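PDB 2UX8: glucose-1-phosphate uridylyltransferase from Sphingomonas elodea, which probably catalyses transfer of a uridylyl group from UTP to alpha-D-glucose 1-phosphate, yielding UDP-glucose and diphosphate. Local coordinates for residues G162-C167 and G248-H253; G180-G185 and S208-I213; K195-K200 and A242-I247. All blocks are in the same frame, centred on the assembly; numbering follows the deposited sequence.

Contact 1: residues G162-C167 and G248-H253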
loop_
_atom_site.group_PDB
_atom_site.type_symbol
_atom_site.label_atom_id
_atom_site.label_comp_id
_atom_site.label_asym_id
_atom_site.label_seq_id
_atom_site.Cartn_x
_atom_site.Cartn_y
_atom_site.Cartn_z
ATOM N N GLY C 162 -32.927 -11.490 24.158
ATOM C CA GLY C 162 -32.336 -12.309 23.107
ATOM C C GLY C 162 -32.856 -11.979 21.729
ATOM O O GLY C 162 -33.372 -10.884 21.520
ATOM N N GLY C 163 -32.725 -12.909 20.788
ATOM C CA GLY C 163 -33.212 -12.664 19.437
ATOM C C GLY C 163 -32.437 -11.612 18.654
ATOM O O GLY C 163 -31.220 -11.526 18.764
ATOM N N ASN C 164 -33.149 -10.806 17.870
ATOM C CA ASN C 164 -32.522 -9.774 17.059
ATOM C C ASN C 164 -32.878 -8.374 17.544
ATOM O O ASN C 164 -34.010 -8.116 17.947
ATOM C CB ASN C 164 -32.946 -9.938 15.597
ATOM C CG ASN C 164 -32.875 -11.382 15.128
ATOM O OD1 ASN C 164 -33.855 -12.124 15.217
ATOM N ND2 ASN C 164 -31.708 -11.794 14.641
ATOM N N LEU C 165 -31.902 -7.476 17.514
ATOM C CA LEU C 165 -32.119 -6.106 17.943
ATOM C C LEU C 165 -31.482 -5.129 16.965
ATOM O O LEU C 165 -30.497 -5.446 16.290
ATOM C CB LEU C 165 -31.528 -5.865 19.335
ATOM C CG LEU C 165 -32.055 -6.621 20.556
ATOM C CD1 LEU C 165 -31.293 -7.915 20.709
ATOM C CD2 LEU C 165 -31.858 -5.782 21.809
ATOM N N ILE C 166 -32.057 -3.935 16.898
ATOM C CA ILE C 166 -31.554 -2.881 16.034
ATOM C C ILE C 166 -31.792 -1.556 16.726
ATOM O O ILE C 166 -32.713 -1.424 17.521
ATOM C CB ILE C 166 -32.280 -2.863 14.675
ATOM C CG1 ILE C 166 -33.791 -2.855 14.902
ATOM C CG2 ILE C 166 -31.856 -4.063 13.835
ATOM C CD1 ILE C 166 -34.605 -2.688 13.643
ATOM N N CYS C 167 -30.953 -0.574 16.439
ATOM C CA CYS C 167 -31.119 0.737 17.037
ATOM C C CYS C 167 -32.228 1.456 16.275
ATOM O O CYS C 167 -32.242 1.474 15.042
ATOM C CB CYS C 167 -29.825 1.533 16.946
ATOM S SG CYS C 167 -29.894 3.066 17.851
ATOM N N GLY C 248 -41.708 -13.498 12.521
ATOM C CA GLY C 248 -42.598 -14.454 13.138
ATOM C C GLY C 248 -42.016 -15.508 14.040
ATOM O O GLY C 248 -42.768 -16.175 14.720
ATOM N N ASP C 249 -40.712 -15.710 14.076
ATOM C CA ASP C 249 -40.287 -16.754 14.976
ATOM C C ASP C 249 -39.144 -16.478 15.922
ATOM O O ASP C 249 -38.670 -17.377 16.607
ATOM C CB ASP C 249 -40.108 -18.075 14.217
ATOM C CG ASP C 249 -38.814 -18.172 13.494
ATOM O OD1 ASP C 249 -37.771 -18.032 14.152
ATOM O OD2 ASP C 249 -38.845 -18.416 12.273
ATOM N N GLN C 250 -38.726 -15.222 15.996
ATOM C CA GLN C 250 -37.686 -14.847 16.935
ATOM C C GLN C 250 -37.923 -13.440 17.457
ATOM O O GLN C 250 -38.433 -12.573 16.741
ATOM C CB GLN C 250 -36.303 -14.980 16.300
ATOM C CG GLN C 250 -35.494 -16.093 16.944
ATOM C CD GLN C 250 -34.195 -16.403 16.226
ATOM O OE1 GLN C 250 -33.363 -17.151 16.736
ATOM N NE2 GLN C 250 -34.020 -15.842 15.039
ATOM N N PRO C 251 -37.597 -13.212 18.740
ATOM C CA PRO C 251 -37.754 -11.915 19.409
ATOM C C PRO C 251 -37.045 -10.832 18.605
ATOM O O PRO C 251 -35.833 -10.905 18.413
ATOM C CB PRO C 251 -37.060 -12.132 20.753
ATOM C CG PRO C 251 -37.245 -13.584 21.012
ATOM C CD PRO C 251 -37.047 -14.226 19.660
ATOM N N PHE C 252 -37.783 -9.839 18.129
ATOM C CA PHE C 252 -37.154 -8.777 17.370
ATOM C C PHE C 252 -37.585 -7.432 17.927
ATOM O O PHE C 252 -38.759 -7.069 17.876
ATOM C CB PHE C 252 -37.500 -8.916 15.892
ATOM C CG PHE C 252 -36.454 -8.356 14.986
ATOM C CD1 PHE C 252 -36.257 -8.886 13.718
ATOM C CD2 PHE C 252 -35.668 -7.289 15.399
ATOM C CE1 PHE C 252 -35.288 -8.360 12.873
ATOM C CE2 PHE C 252 -34.699 -6.756 14.564
ATOM C CZ PHE C 252 -34.508 -7.293 13.293
ATOM N N HIS C 253 -36.620 -6.699 18.472
ATOM C CA HIS C 253 -36.901 -5.410 19.079
ATOM C C HIS C 253 -36.043 -4.263 18.585
ATOM O O HIS C 253 -34.915 -4.453 18.122
ATOM C CB HIS C 253 -36.729 -5.517 20.586
ATOM C CG HIS C 253 -37.515 -6.626 21.200
ATOM N ND1 HIS C 253 -38.876 -6.553 21.394
ATOM C CD2 HIS C 253 -37.137 -7.850 21.634
ATOM C CE1 HIS C 253 -39.303 -7.685 21.923
ATOM N NE2 HIS C 253 -38.267 -8.489 22.077
#
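Asn164 and Phe252 lie side by side on neighbouring parallel strands of the mixed sheet of this GT-A-type nucleotidyltransferase domain. Three backbone hydrogen bonds tie the strands in parallel register. Asn164 N donates to Pro251 O (2.7 Å), and His253 N returns a bond to Asn164 O (3.0 Å). Ile166 N then reaches His253 O at 3.2 Å. Asn164 thus bonds to Pro251 and His253, either side of Phe252, and His253 bonds to Asn164 and Ile166, either side of Leu165.

The side chains of Asn164 and Phe252 share one face of the sheet. CG of Phe252 stands anti to its backbone N (chi1 -152°). Asn164 CB sits over the middle of one face of the phenyl ring, 3.6 Å from the centroid of Phe252 and only 4° off the ring normal, a clear CH-pi contact. His253 projects to the other face together with Leu165. There its side chain meets Val161 at the end of helix 150-161, as well as Leu191 and Glu193 of strand 191-198.

Before the strand begins, Gly162 and Gly163 both have positive phi. A beta carbon on Gly163 would run into Pro251 O, and its alpha carbon instead makes a CA-H...O contact with that oxygen (Gly163 CA to Pro251 O, 3.3 Å). Further along, Ile166 crosses Phe252 at about a right angle, and Ile166 CG2 lies in the plane of the phenyl ring at its edge, 4.0 Å from Phe252 CE2.

Contact 2: residues G180-G185 and S208-I213. With G1P (1-O-phosphono-alpha-D-glucopyranose), chain K.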
loop_
_atom_site.group_PDB
_atom_site.type_symbol
_atom_site.label_atom_id
_atom_site.label_comp_id
_atom_site.label_asym_id
_atom_site.label_seq_id
_atom_site.Cartn_x
_atom_site.Cartn_y
_atom_site.Cartn_z
ATOM N N GLY C 180 -34.696 2.338 6.586
ATOM C CA GLY C 180 -35.539 1.164 6.607
ATOM C C GLY C 180 -36.522 1.556 7.687
ATOM O O GLY C 180 -36.108 2.082 8.726
ATOM N N ILE C 181 -37.812 1.336 7.465
ATOM C CA ILE C 181 -38.788 1.733 8.467
ATOM C C ILE C 181 -39.411 0.574 9.221
ATOM O O ILE C 181 -39.701 -0.474 8.650
ATOM C CB ILE C 181 -39.881 2.605 7.828
ATOM C CG1 ILE C 181 -39.257 3.921 7.361
ATOM C CG2 ILE C 181 -40.993 2.880 8.826
ATOM C CD1 ILE C 181 -38.620 4.734 8.487
ATOM N N ILE C 182 -39.611 0.779 10.516
ATOM C CA ILE C 182 -40.181 -0.239 11.381
ATOM C C ILE C 182 -41.676 -0.060 11.615
ATOM O O ILE C 182 -42.172 1.060 11.721
ATOM C CB ILE C 182 -39.502 -0.216 12.758
ATOM C CG1 ILE C 182 -37.998 -0.448 12.603
ATOM C CG2 ILE C 182 -40.143 -1.248 13.672
ATOM C CD1 ILE C 182 -37.203 -0.229 13.879
ATOM N N THR C 183 -42.383 -1.183 11.684
ATOM C CA THR C 183 -43.813 -1.205 11.975
ATOM C C THR C 183 -43.785 -1.617 13.449
ATOM O O THR C 183 -43.595 -2.788 13.771
ATOM C CB THR C 183 -44.526 -2.269 11.125
ATOM O OG1 THR C 183 -44.334 -1.968 9.737
ATOM C CG2 THR C 183 -46.010 -2.294 11.428
ATOM N N PRO C 184 -43.961 -0.650 14.361
ATOM C CA PRO C 184 -43.939 -0.871 15.809
ATOM C C PRO C 184 -45.065 -1.654 16.452
ATOM O O PRO C 184 -46.211 -1.605 16.008
ATOM C CB PRO C 184 -43.868 0.542 16.360
ATOM C CG PRO C 184 -44.777 1.265 15.438
ATOM C CD PRO C 184 -44.365 0.737 14.064
ATOM N N GLY C 185 -44.709 -2.361 17.521
ATOM C CA GLY C 185 -45.655 -3.145 18.286
ATOM C C GLY C 185 -45.613 -2.618 19.705
ATOM O O GLY C 185 -45.586 -1.408 19.918
ATOM N N SER C 208 -44.603 4.142 9.540
ATOM C CA SER C 208 -44.381 4.924 10.755
ATOM C C SER C 208 -43.182 5.839 10.579
ATOM O O SER C 208 -42.786 6.162 9.458
ATOM C CB SER C 208 -44.129 4.008 11.960
ATOM O OG SER C 208 -42.821 3.458 11.927
ATOM N N ASN C 209 -42.597 6.242 11.701
ATOM C CA ASN C 209 -41.447 7.128 11.677
ATOM C C ASN C 209 -40.158 6.546 12.254
ATOM O O ASN C 209 -39.081 7.083 11.994
ATOM C CB ASN C 209 -41.773 8.433 12.412
ATOM C CG ASN C 209 -42.665 9.356 11.606
ATOM O OD1 ASN C 209 -43.869 9.127 11.472
ATOM N ND2 ASN C 209 -42.071 10.407 11.056
ATOM N N LEU C 210 -40.239 5.467 13.033
ATOM C CA LEU C 210 -39.003 4.934 13.599
ATOM C C LEU C 210 -38.215 4.104 12.591
ATOM O O LEU C 210 -38.633 3.031 12.151
ATOM C CB LEU C 210 -39.250 4.153 14.898
ATOM C CG LEU C 210 -39.754 2.720 14.918
ATOM C CD1 LEU C 210 -39.536 2.155 16.309
ATOM C CD2 LEU C 210 -41.218 2.671 14.528
ATOM N N SER C 211 -37.061 4.652 12.227
ATOM C CA SER C 211 -36.164 4.056 11.257
ATOM C C SER C 211 -35.100 3.172 11.890
ATOM O O SER C 211 -34.934 3.144 13.110
ATOM C CB SER C 211 -35.490 5.168 10.462
ATOM O OG SER C 211 -34.908 6.115 11.345
ATOM N N VAL C 212 -34.379 2.454 11.038
ATOM C CA VAL C 212 -33.315 1.564 11.476
ATOM C C VAL C 212 -32.001 2.339 11.443
ATOM O O VAL C 212 -31.713 3.024 10.469
ATOM C CB VAL C 212 -33.207 0.333 10.541
ATOM C CG1 VAL C 212 -32.165 -0.641 11.063
ATOM C CG2 VAL C 212 -34.555 -0.356 10.435
ATOM N N ILE C 213 -31.222 2.255 12.514
ATOM C CA ILE C 213 -29.940 2.944 12.571
ATOM C C ILE C 213 -28.842 1.889 12.476
ATOM O O ILE C 213 -29.066 0.734 12.812
ATOM C CB ILE C 213 -29.797 3.767 13.877
ATOM C CG1 ILE C 213 -30.888 4.842 13.929
ATOM C CG2 ILE C 213 -28.418 4.410 13.950
ATOM C CD1 ILE C 213 -30.980 5.697 12.692
HETATM C C1 G1P K . -28.800 0.954 5.729
HETATM C C2 G1P K . -30.045 0.064 5.914
HETATM C C3 G1P K . -31.244 0.962 6.263
HETATM C C4 G1P K . -30.923 1.685 7.567
HETATM C C5 G1P K . -29.652 2.536 7.347
HETATM C C6 G1P K . -29.297 3.260 8.655
HETATM O O1 G1P K . -29.025 1.850 4.617
HETATM O O2 G1P K . -30.300 -0.637 4.698
HETATM O O3 G1P K . -32.404 0.161 6.443
HETATM O O4 G1P K . -32.021 2.527 7.917
HETATM O O5 G1P K . -28.534 1.681 6.972
HETATM O O6 G1P K . -28.118 4.051 8.485
HETATM P P G1P K . -27.668 2.670 4.267
HETATM O O1P G1P K . -26.553 1.737 3.966
HETATM O O2P G1P K . -27.945 3.624 3.010
HETATM O O3P G1P K . -27.250 3.604 5.512
#
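The sugar pocket for glucose 1-phosphate takes in the point where Gly180 and Val212 meet, on two segments whose strands run at 127° to each other and share a single backbone bridge, Ile181 with Ser211. The sugar hydroxyl O4 is gripped from both segments: Gly180 N donates to it in a nearly straight bond (168° at the hydrogen), and O4 donates to Val212 O at 2.6 Å. Gly180 has no room for a beta carbon, which would clash with O3 of the sugar.

Two backbone hydrogen bonds flank the bridge. Val212 N reaches Gly180 O at 2.9 Å, and Ile182 N reaches Leu210 O at 2.9 Å. Ser208 OG also donates to Ile182 O, although the modelled length of that bond is too short to be trusted.

The apolar contact centres on Ile182 and Leu210, whose side chains cross at about a right angle with Ile182 CB 3.7 Å from Leu210 CG. Ile182 CG1 lies anti to the carbonyl carbon (chi1 -59°) and meets Val212 CG2 at 4.1 Å. Leu210 CD2 rests 3.7 Å from Pro184 CD. An alanine in place of Ile182 would keep the beta carbon's contact but would probably open a gap between Val212 CG2, Ile166 and Leu210 CD1.

Ser211 OG is hydrogen-bonded to Glu169 O of strand 164-170. Strand 210-213 runs antiparallel to strand 164-170, whose Ile166 touches Ile182, while strand 181-188 pairs antiparallel with strand 191-198, whose Val194 and Thr192 pack on Ile182 and Leu210 respectively.

Contact 3: residues K195-K200 and A242-I247. With G1P (1-O-phosphono-alpha-D-glucopyranose), chain K.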
loop_
_atom_site.group_PDB
_atom_site.type_symbol
_atom_site.label_atom_id
_atom_site.label_comp_id
_atom_site.label_asym_id
_atom_site.label_seq_id
_atom_site.Cartn_x
_atom_site.Cartn_y
_atom_site.Cartn_z
ATOM N N LYS C 195 -42.813 -5.295 14.175
ATOM C CA LYS C 195 -43.775 -6.198 13.558
ATOM C C LYS C 195 -43.565 -6.261 12.055
ATOM O O LYS C 195 -44.100 -7.134 11.379
ATOM C CB LYS C 195 -45.205 -5.739 13.881
ATOM C CG LYS C 195 -45.619 -5.978 15.335
ATOM C CD LYS C 195 -46.998 -5.409 15.626
ATOM C CE LYS C 195 -47.451 -5.723 17.049
ATOM N NZ LYS C 195 -48.715 -5.004 17.416
ATOM N N GLY C 196 -42.775 -5.332 11.536
ATOM C CA GLY C 196 -42.512 -5.311 10.114
ATOM C C GLY C 196 -41.497 -4.246 9.781
ATOM O O GLY C 196 -41.220 -3.360 10.591
ATOM N N LEU C 197 -40.940 -4.330 8.580
ATOM C CA LEU C 197 -39.949 -3.363 8.159
ATOM C C LEU C 197 -39.798 -3.340 6.658
ATOM O O LEU C 197 -39.771 -4.382 6.011
ATOM C CB LEU C 197 -38.601 -3.668 8.830
ATOM C CG LEU C 197 -37.942 -5.041 8.675
ATOM C CD1 LEU C 197 -36.800 -5.153 9.671
ATOM C CD2 LEU C 197 -38.940 -6.146 8.935
ATOM N N VAL C 198 -39.722 -2.138 6.106
ATOM C CA VAL C 198 -39.548 -1.966 4.674
ATOM C C VAL C 198 -38.344 -1.058 4.443
ATOM O O VAL C 198 -38.183 -0.044 5.130
ATOM C CB VAL C 198 -40.801 -1.345 4.030
ATOM C CG1 VAL C 198 -41.949 -2.331 4.088
ATOM C CG2 VAL C 198 -41.180 -0.070 4.753
ATOM N N GLU C 199 -37.495 -1.436 3.493
ATOM C CA GLU C 199 -36.289 -0.668 3.153
ATOM C C GLU C 199 -36.754 0.596 2.436
ATOM O O GLU C 199 -37.591 0.506 1.598
ATOM C CB GLU C 199 -35.414 -1.485 2.191
ATOM C CG GLU C 199 -33.931 -1.579 2.538
ATOM C CD GLU C 199 -33.332 -0.271 2.999
ATOM O OE1 GLU C 199 -33.541 0.761 2.341
ATOM O OE2 GLU C 199 -32.636 -0.277 4.025
ATOM N N LYS C 200 -36.234 1.769 2.749
ATOM C CA LYS C 200 -36.648 3.010 2.075
ATOM C C LYS C 200 -38.025 3.074 1.377
ATOM O O LYS C 200 -38.107 3.068 0.147
ATOM C CB LYS C 200 -35.577 3.418 1.063
ATOM C CG LYS C 200 -34.215 3.662 1.671
ATOM C CD LYS C 200 -33.309 4.416 0.720
ATOM C CE LYS C 200 -31.942 4.635 1.341
ATOM N NZ LYS C 200 -31.051 5.478 0.509
ATOM N N ALA C 242 -34.019 -9.655 4.783
ATOM C CA ALA C 242 -33.670 -10.920 5.408
ATOM C C ALA C 242 -34.093 -10.913 6.842
ATOM O O ALA C 242 -34.522 -11.935 7.361
ATOM C CB ALA C 242 -32.176 -11.197 5.296
ATOM N N MET C 243 -33.972 -9.760 7.487
ATOM C CA MET C 243 -34.402 -9.639 8.871
ATOM C C MET C 243 -35.909 -9.862 8.914
ATOM O O MET C 243 -36.438 -10.477 9.834
ATOM C CB MET C 243 -34.073 -8.259 9.402
ATOM C CG MET C 243 -32.613 -7.946 9.312
ATOM S SD MET C 243 -32.226 -6.461 10.197
ATOM C CE MET C 243 -32.455 -5.244 8.891
ATOM N N GLN C 244 -36.575 -9.328 7.898
ATOM C CA GLN C 244 -38.011 -9.440 7.680
ATOM C C GLN C 244 -38.456 -10.874 7.914
ATOM O O GLN C 244 -39.299 -11.163 8.765
ATOM C CB GLN C 244 -38.285 -9.081 6.223
ATOM C CG GLN C 244 -39.008 -7.791 5.995
ATOM C CD GLN C 244 -40.456 -7.912 6.355
ATOM O OE1 GLN C 244 -41.045 -8.972 6.186
ATOM N NE2 GLN C 244 -41.049 -6.828 6.838
ATOM N N ARG C 245 -37.867 -11.771 7.133
ATOM C CA ARG C 245 -38.198 -13.183 7.195
ATOM C C ARG C 245 -38.042 -13.788 8.561
ATOM O O ARG C 245 -38.253 -14.982 8.741
ATOM C CB ARG C 245 -37.361 -13.975 6.189
ATOM C CG ARG C 245 -38.007 -14.102 4.830
ATOM C CD ARG C 245 -38.008 -15.539 4.395
ATOM N NE ARG C 245 -36.997 -15.774 3.380
ATOM C CZ ARG C 245 -36.142 -16.786 3.409
ATOM N NH1 ARG C 245 -36.179 -17.651 4.411
ATOM N NH2 ARG C 245 -35.260 -16.934 2.431
ATOM N N MET C 246 -37.665 -12.968 9.530
ATOM C CA MET C 246 -37.503 -13.480 10.870
ATOM C C MET C 246 -38.248 -12.705 11.917
ATOM O O MET C 246 -37.772 -12.518 13.034
ATOM C CB MET C 246 -36.029 -13.593 11.229
ATOM C CG MET C 246 -35.328 -14.666 10.428
ATOM S SD MET C 246 -33.833 -15.290 11.177
ATOM C CE MET C 246 -33.636 -14.199 12.515
ATOM N N ILE C 247 -39.435 -12.252 11.542
ATOM C CA ILE C 247 -40.286 -11.537 12.473
ATOM C C ILE C 247 -41.145 -12.542 13.244
ATOM O O ILE C 247 -41.285 -12.460 14.460
ATOM C CB ILE C 247 -41.245 -10.581 11.739
ATOM C CG1 ILE C 247 -40.464 -9.590 10.889
ATOM C CG2 ILE C 247 -42.078 -9.805 12.738
ATOM C CD1 ILE C 247 -41.330 -8.783 9.956
HETATM C C1 G1P K . -28.800 0.954 5.729
HETATM C C2 G1P K . -30.045 0.064 5.914
HETATM C C3 G1P K . -31.244 0.962 6.263
HETATM C C4 G1P K . -30.923 1.685 7.567
HETATM C C5 G1P K . -29.652 2.536 7.347
HETATM C C6 G1P K . -29.297 3.260 8.655
HETATM O O1 G1P K . -29.025 1.850 4.617
HETATM O O2 G1P K . -30.300 -0.637 4.698
HETATM O O3 G1P K . -32.404 0.161 6.443
HETATM O O4 G1P K . -32.021 2.527 7.917
HETATM O O5 G1P K . -28.534 1.681 6.972
HETATM O O6 G1P K . -28.118 4.051 8.485
HETATM P P G1P K . -27.668 2.670 4.267
HETATM O O1P G1P K . -26.553 1.737 3.966
HETATM O O2P G1P K . -27.945 3.624 3.010
HETATM O O3P G1P K . -27.250 3.604 5.512
#
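Gln244 NE2 donates a hydrogen bond to Leu197 O (2.9 Å), joining the end of helix 240-244 to strand 191-198. The bond is bent, 144° at the hydrogen, and the donor is tilted 22° from the carbonyl plane.

Leu197 carries the largest share of the contact. The Gln244 chain bends at chi2 (-74°), and the two side chains slide past each other in opposite directions, with CG and CD of Gln244 against Leu197 CD2. The other branch, Leu197 CD1, reaches Met243 CB at 4.1 Å, where the two side chains cross at about a right angle. Ile247 CD1 completes the apolar patch, 3.7 Å from Leu197 CD2, and also touches Gly196 CA and Lys195 O.

Two residues beyond Leu197 the same segment reaches the sugar. Glu199 OE2 is bound to both O2 and O3 of glucose 1-phosphate as part of the observed binding site, although the modelled lengths of these two bonds are doubtfully short.

Lys195 and Gly196 both face Thr183, a classic beta bulge in the pairing of strands 191-198 and 181-188. On the helical side, Ala242 and Met246 pack on helix 221-228, and Met243 meets Tyr216 and Leu218, so helix 240-244 and the turn after it contact strand 191-198, strand 215-218 and helix 221-228.

In the fold
The three contacts lie close together on one side of the chain's centre, their own centres 10 to 13 Å apart, and all reach the same mixed sheet. In chain order come 162-167, 180-185, 195-200, 208-213, 242-247 and 248-253; the segments of contacts 2 and 3 alternate, and those of contact 1 enclose them. Cys167 O probably accepts a hydrogen bond from Ile213 N, linking contacts 1 and 2, whereas Phe252 CE1 packs on Met243 CB between contacts 1 and 3. Contacts 2 and 3 share the pairing of strands 181-188 and 191-198, and Gly180, Glu199 and Val212, from three successive segments of these two contacts, hold the sugar.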